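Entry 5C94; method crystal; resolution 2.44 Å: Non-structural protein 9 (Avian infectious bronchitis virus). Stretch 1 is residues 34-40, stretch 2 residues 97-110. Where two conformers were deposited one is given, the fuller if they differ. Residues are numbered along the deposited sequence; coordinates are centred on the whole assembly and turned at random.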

ATOM      1  N   CYS A  34      -1.919  14.914  -5.615  1.00 17.71           N
ATOM      2  CA  CYS A  34      -2.558  13.627  -5.871  1.00 26.80           C
ATOM      3  C   CYS A  34      -1.550  12.472  -5.971  1.00 24.59           C
ATOM      4  O   CYS A  34      -0.396  12.655  -6.336  1.00 23.92           O
ATOM      5  N   TYR A  35      -2.004  11.283  -5.601  1.00 27.15           N
ATOM      6  CA  TYR A  35      -1.185  10.084  -5.640  1.00 16.49           C
ATOM      7  C   TYR A  35      -1.718   9.198  -6.753  1.00 24.67           C
ATOM      8  O   TYR A  35      -2.933   8.984  -6.865  1.00 20.07           O
ATOM      9  N   TYR A  36      -0.819   8.695  -7.589  1.00 20.68           N
ATOM     10  CA  TYR A  36      -1.253   7.787  -8.631  1.00 21.88           C
ATOM     11  C   TYR A  36      -0.286   6.635  -8.848  1.00 25.42           C
ATOM     12  O   TYR A  36       0.930   6.719  -8.605  1.00 23.59           O
ATOM     13  N   THR A  37      -0.851   5.524  -9.278  1.00 21.55           N
ATOM     14  CA  THR A  37      -0.040   4.375  -9.568  1.00 21.58           C
ATOM     15  C   THR A  37      -0.172   4.062 -11.051  1.00 28.38           C
ATOM     16  O   THR A  37      -0.865   4.774 -11.791  1.00 28.75           O
ATOM     17  N   SER A  38       0.519   3.027 -11.502  1.00 26.16           N
ATOM     18  CA  SER A  38       0.418   2.633 -12.897  1.00 20.87           C
ATOM     19  C   SER A  38      -0.199   1.241 -12.979  1.00 30.16           C
ATOM     20  O   SER A  38       0.261   0.309 -12.308  1.00 24.20           O
ATOM     21  N   ILE A  39      -1.244   1.098 -13.788  1.00 26.26           N
ATOM     22  CA  ILE A  39      -1.858  -0.207 -13.993  1.00 23.87           C
ATOM     23  C   ILE A  39      -2.081  -0.457 -15.478  1.00 31.10           C
ATOM     24  O   ILE A  39      -2.769   0.324 -16.137  1.00 32.64           O
ATOM     25  N   SER A  40      -1.494  -1.537 -15.999  1.00 35.55           N
ATOM     26  CA  SER A  40      -1.534  -1.836 -17.437  1.00 39.19           C
ATOM     27  C   SER A  40      -1.025  -0.681 -18.302  1.00 39.08           C
ATOM     28  O   SER A  40      -1.660  -0.314 -19.299  1.00 38.28           O
ATOM     29  N   THR A  97     -12.016   3.596  -5.768  1.00 19.93           N
ATOM     30  CA  THR A  97     -10.654   3.154  -5.962  1.00 21.58           C
ATOM     31  C   THR A  97     -10.563   1.714  -5.460  1.00 20.85           C
ATOM     32  O   THR A  97     -11.195   1.363  -4.466  1.00 22.61           O
ATOM     33  N   ARG A  98      -9.822   0.875  -6.176  1.00 20.48           N
ATOM     34  CA  ARG A  98      -9.613  -0.509  -5.759  1.00 18.33           C
ATOM     35  C   ARG A  98      -8.903  -0.565  -4.401  1.00 26.39           C
ATOM     36  O   ARG A  98      -8.070   0.298  -4.088  1.00 29.51           O
ATOM     37  N   SER A  99      -9.222  -1.588  -3.609  1.00 23.50           N
ATOM     38  CA  SER A  99      -8.681  -1.726  -2.258  1.00 22.75           C
ATOM     39  C   SER A  99      -7.156  -1.828  -2.241  1.00 25.51           C
ATOM     40  O   SER A  99      -6.490  -1.262  -1.366  1.00 29.42           O
ATOM     41  N   ILE A 100      -6.607  -2.556  -3.209  1.00 18.25           N
ATOM     42  CA  ILE A 100      -5.174  -2.749  -3.269  1.00 22.94           C
ATOM     43  C   ILE A 100      -4.509  -1.413  -3.611  1.00 29.21           C
ATOM     44  O   ILE A 100      -3.428  -1.102  -3.112  1.00 31.63           O
ATOM     45  N   VAL A 101      -5.184  -0.601  -4.418  1.00 26.05           N
ATOM     46  CA  VAL A 101      -4.627   0.681  -4.807  1.00 26.69           C
ATOM     47  C   VAL A 101      -4.702   1.663  -3.641  1.00 25.85           C
ATOM     48  O   VAL A 101      -3.774   2.457  -3.434  1.00 18.18           O
ATOM     49  N   ARG A 102      -5.785   1.601  -2.864  1.00 18.43           N
ATOM     50  CA  ARG A 102      -5.868   2.390  -1.630  1.00 16.26           C
ATOM     51  C   ARG A 102      -4.722   2.046  -0.681  1.00 22.79           C
ATOM     52  O   ARG A 102      -4.106   2.925  -0.085  1.00 27.69           O
ATOM     53  N   GLY A 103      -4.455   0.753  -0.535  1.00 26.49           N
ATOM     54  CA  GLY A 103      -3.396   0.292   0.338  1.00 15.95           C
ATOM     55  C   GLY A 103      -2.044   0.788  -0.134  1.00 24.13           C
ATOM     56  O   GLY A 103      -1.194   1.163   0.689  1.00 24.73           O
ATOM     57  N   MET A 104      -1.842   0.809  -1.446  0.52 15.97           N
ATOM     58  CA  MET A 104      -0.570   1.252  -1.987  0.52 17.71           C
ATOM     59  C   MET A 104      -0.240   2.681  -1.583  0.52 18.42           C
ATOM     60  O   MET A 104       0.899   2.977  -1.234  0.52 17.65           O
ATOM     61  N   VAL A 105      -1.239   3.558  -1.619  1.00 18.78           N
ATOM     62  CA  VAL A 105      -1.068   4.920  -1.135  1.00 14.70           C
ATOM     63  C   VAL A 105      -0.727   4.921   0.357  1.00 20.61           C
ATOM     64  O   VAL A 105       0.178   5.639   0.789  1.00 18.67           O
ATOM     65  N   LEU A 106      -1.449   4.123   1.142  1.00 20.40           N
ATOM     66  CA  LEU A 106      -1.215   4.093   2.586  1.00 23.88           C
ATOM     67  C   LEU A 106       0.189   3.583   2.869  1.00 26.58           C
ATOM     68  O   LEU A 106       0.884   4.101   3.748  1.00 26.50           O
ATOM     69  N   GLY A 107       0.594   2.562   2.122  1.00 22.15           N
ATOM     70  CA  GLY A 107       1.923   2.008   2.257  1.00 16.27           C
ATOM     71  C   GLY A 107       2.981   3.044   1.922  1.00 22.98           C
ATOM     72  O   GLY A 107       3.993   3.133   2.612  1.00 26.82           O
ATOM     73  N   ALA A 108       2.745   3.834   0.873  1.00 15.47           N
ATOM     74  CA  ALA A 108       3.750   4.785   0.391  1.00 17.69           C
ATOM     75  C   ALA A 108       3.990   5.908   1.390  1.00 23.19           C
ATOM     76  O   ALA A 108       5.089   6.454   1.461  1.00 31.14           O
ATOM     77  N   ILE A 109       2.975   6.247   2.176  1.00 20.72           N
ATOM     78  CA  ILE A 109       3.094   7.376   3.105  1.00 20.31           C
ATOM     79  C   ILE A 109       3.378   6.925   4.533  1.00 22.17           C
ATOM     80  O   ILE A 109       3.608   7.753   5.411  1.00 28.98           O
ATOM     81  N   SER A 110       3.384   5.618   4.770  1.00 16.97           N
ATOM     82  CA  SER A 110       3.548   5.119   6.133  1.00 22.67           C
ATOM     83  C   SER A 110       4.847   5.586   6.810  1.00 26.83           C
ATOM     84  O   SER A 110       4.874   5.838   8.006  1.00 29.11           O
TER

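This is a small, apolar strand-on-helix contact, held by side-chain packing alone, with no hydrogen bond crossing between the two stretches. The axes come within 9.1 Å and their N-to-C directions differ by 122°, so the strand runs obliquely against the helix and the pairings proceed in reverse order: Tyr35 meets the later turns, Ile39 the first.

The strand obeys the alternation rule. Tyr35, Thr37 and Ile39 point toward the helix, while Tyr36 and Ser38 point away and touch nothing on it. The helix answers with Val101, Val105 and Ile109 at every fourth position, with Met104 three after Val101.

Tyr35, in the m rotamer, covers the most ground. Its CB lies 4.0 Å from CG2 of Val105 (t), and its ring reaches along the helix until CE2 sits 3.7 Å from CG2 of Ile109 (p). In the middle, Thr37 (t) works with both ends of its fork: CG2 packs 3.9 Å from CG1 of Val101 (t), whereas OG1 lies 3.5 Å from CE of Met104 (chi1 m, chi2 t, chi3 p), a methyl that offers it no hydrogen bond; that hydroxyl is satisfied elsewhere in the structure. Ile39 (m, t) extends CD1 to 3.8 Å from CG2 of Val101, so this one valine touches both Thr37 and Ile39.

At the helix start, Arg98 occupies the N-cap position, and its backbone O accepts from Arg102 N at 2.9 Å. Its long side chain brings NH2 within 3.8 Å of Ile39 CD1, which lies at the guanidinium edge; the charged group finds its hydrogen bonds elsewhere. Arg102 stays out of the interface, its NE donating to Thr97 O at 3.0 Å. Gly103 and Gly107 likewise lie off the contacting face.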

ATOM      1  CB  CYS A  34      -3.440  13.695  -7.124  1.00 27.27           C
ATOM      2  SG  CYS A  34      -2.649  13.422  -8.700  1.00 31.50           S
ATOM      3  CB  TYR A  35      -1.219   9.347  -4.293  1.00 16.81           C
ATOM      4  CG  TYR A  35      -0.496  10.089  -3.186  1.00 22.51           C
ATOM      5  CD1 TYR A  35      -1.009  11.277  -2.662  1.00 19.98           C
ATOM      6  CD2 TYR A  35       0.699   9.602  -2.664  1.00 15.09           C
ATOM      7  CE1 TYR A  35      -0.337  11.969  -1.654  1.00 16.47           C
ATOM      8  CE2 TYR A  35       1.372  10.279  -1.656  1.00 19.55           C
ATOM      9  CZ  TYR A  35       0.854  11.464  -1.160  1.00 24.21           C
ATOM     10  OH  TYR A  35       1.529  12.135  -0.160  1.00 35.17           O
ATOM     11  CB  TYR A  36      -1.496   8.545  -9.942  1.00 20.07           C
ATOM     12  CG  TYR A  36      -0.308   9.260 -10.555  1.00 21.45           C
ATOM     13  CD1 TYR A  36       0.137  10.472 -10.046  1.00 25.20           C
ATOM     14  CD2 TYR A  36       0.332   8.751 -11.687  1.00 17.64           C
ATOM     15  CE1 TYR A  36       1.213  11.148 -10.618  1.00 23.32           C
ATOM     16  CE2 TYR A  36       1.409   9.414 -12.266  1.00 20.52           C
ATOM     17  CZ  TYR A  36       1.844  10.618 -11.727  1.00 30.78           C
ATOM     18  OH  TYR A  36       2.911  11.294 -12.288  1.00 27.60           O
ATOM     19  CB  THR A  37      -0.443   3.183  -8.699  1.00 19.60           C
ATOM     20  OG1 THR A  37       0.439   2.092  -8.975  1.00 27.91           O
ATOM     21  CG2 THR A  37      -1.896   2.784  -8.962  1.00 20.64           C
ATOM     22  CB  SER A  38       1.792   2.658 -13.570  1.00 18.33           C
ATOM     23  OG  SER A  38       1.686   2.357 -14.960  1.00 36.93           O
ATOM     24  CB  ILE A  39      -3.192  -0.320 -13.257  1.00 23.47           C
ATOM     25  CG1 ILE A  39      -3.015   0.017 -11.766  1.00 27.47           C
ATOM     26  CG2 ILE A  39      -3.773  -1.702 -13.462  1.00 19.00           C
ATOM     27  CD1 ILE A  39      -4.329   0.098 -10.978  1.00 19.64           C
ATOM     28  CB  SER A  40      -2.948  -2.205 -17.869  1.00 31.16           C
ATOM     29  OG  SER A  40      -3.363  -3.375 -17.202  1.00 41.44           O
ATOM     30  CB  THR A  97      -9.663   4.076  -5.228  1.00 24.74           C
ATOM     31  OG1 THR A  97      -9.649   5.353  -5.878  1.00 23.76           O
ATOM     32  CG2 THR A  97      -8.252   3.492  -5.261  1.00 21.59           C
ATOM     33  CB  ARG A  98      -8.793  -1.264  -6.800  1.00 22.81           C
ATOM     34  CG  ARG A  98      -9.533  -1.540  -8.099  1.00 31.42           C
ATOM     35  CD  ARG A  98      -9.012  -2.832  -8.746  1.00 44.82           C
ATOM     36  NE  ARG A  98      -7.710  -2.677  -9.389  1.00 50.63           N
ATOM     37  CZ  ARG A  98      -6.740  -3.592  -9.382  1.00 53.43           C
ATOM     38  NH1 ARG A  98      -6.889  -4.740  -8.735  1.00 48.91           N
ATOM     39  NH2 ARG A  98      -5.600  -3.347 -10.014  1.00 57.06           N
ATOM     40  CB  SER A  99      -9.278  -2.955  -1.576  1.00 25.73           C
ATOM     41  OG  SER A  99     -10.655  -2.776  -1.322  1.00 32.98           O
ATOM     42  CB  ILE A 100      -4.798  -3.867  -4.282  1.00 19.63           C
ATOM     43  CG1 ILE A 100      -3.324  -4.230  -4.163  1.00 23.82           C
ATOM     44  CG2 ILE A 100      -5.144  -3.493  -5.717  1.00 14.43           C
ATOM     45  CD1 ILE A 100      -2.940  -5.459  -4.995  1.00 23.88           C
ATOM     46  CB  VAL A 101      -5.334   1.246  -6.056  1.00 27.89           C
ATOM     47  CG1 VAL A 101      -4.847   2.636  -6.366  1.00 14.63           C
ATOM     48  CG2 VAL A 101      -5.080   0.337  -7.260  1.00 22.03           C
ATOM     49  CB  ARG A 102      -7.198   2.161  -0.908  1.00 17.52           C
ATOM     50  CG  ARG A 102      -8.419   2.647  -1.669  1.00 28.85           C
ATOM     51  CD  ARG A 102      -9.713   2.361  -0.915  1.00 24.18           C
ATOM     52  NE  ARG A 102     -10.863   2.595  -1.780  1.00 33.07           N
ATOM     53  CZ  ARG A 102     -11.691   3.629  -1.660  1.00 34.17           C
ATOM     54  NH1 ARG A 102     -11.518   4.517  -0.690  1.00 36.65           N
ATOM     55  NH2 ARG A 102     -12.705   3.768  -2.500  1.00 28.65           N
ATOM     56  CB  MET A 104      -0.568   1.116  -3.497  0.52 20.92           C
ATOM     57  CG  MET A 104      -0.424  -0.314  -3.939  0.52 25.16           C
ATOM     58  SD  MET A 104       0.020  -0.374  -5.667  0.52 31.32           S
ATOM     59  CE  MET A 104       1.232   0.939  -5.738  0.52 26.99           C
ATOM     60  CB  VAL A 105      -2.334   5.778  -1.352  1.00 18.80           C
ATOM     61  CG1 VAL A 105      -2.147   7.168  -0.730  1.00 20.29           C
ATOM     62  CG2 VAL A 105      -2.658   5.905  -2.828  1.00 12.10           C
ATOM     63  CB  LEU A 106      -2.250   3.220   3.310  1.00 15.24           C
ATOM     64  CG  LEU A 106      -3.692   3.734   3.330  1.00 22.02           C
ATOM     65  CD1 LEU A 106      -4.609   2.718   3.999  1.00 18.87           C
ATOM     66  CD2 LEU A 106      -3.797   5.090   4.023  1.00 11.33           C
ATOM     67  CB  ALA A 108       3.346   5.372  -0.952  1.00 10.90           C
ATOM     68  CB  ILE A 109       1.818   8.252   3.105  1.00 22.09           C
ATOM     69  CG1 ILE A 109       0.632   7.459   3.670  1.00 20.93           C
ATOM     70  CG2 ILE A 109       1.521   8.779   1.691  1.00 11.70           C
ATOM     71  CD1 ILE A 109      -0.647   8.236   3.739  1.00 20.34           C
ATOM     72  CB  SER A 110       3.478   3.589   6.162  1.00 21.27           C
ATOM     73  OG  SER A 110       4.304   3.020   5.170  1.00 36.47           O
TER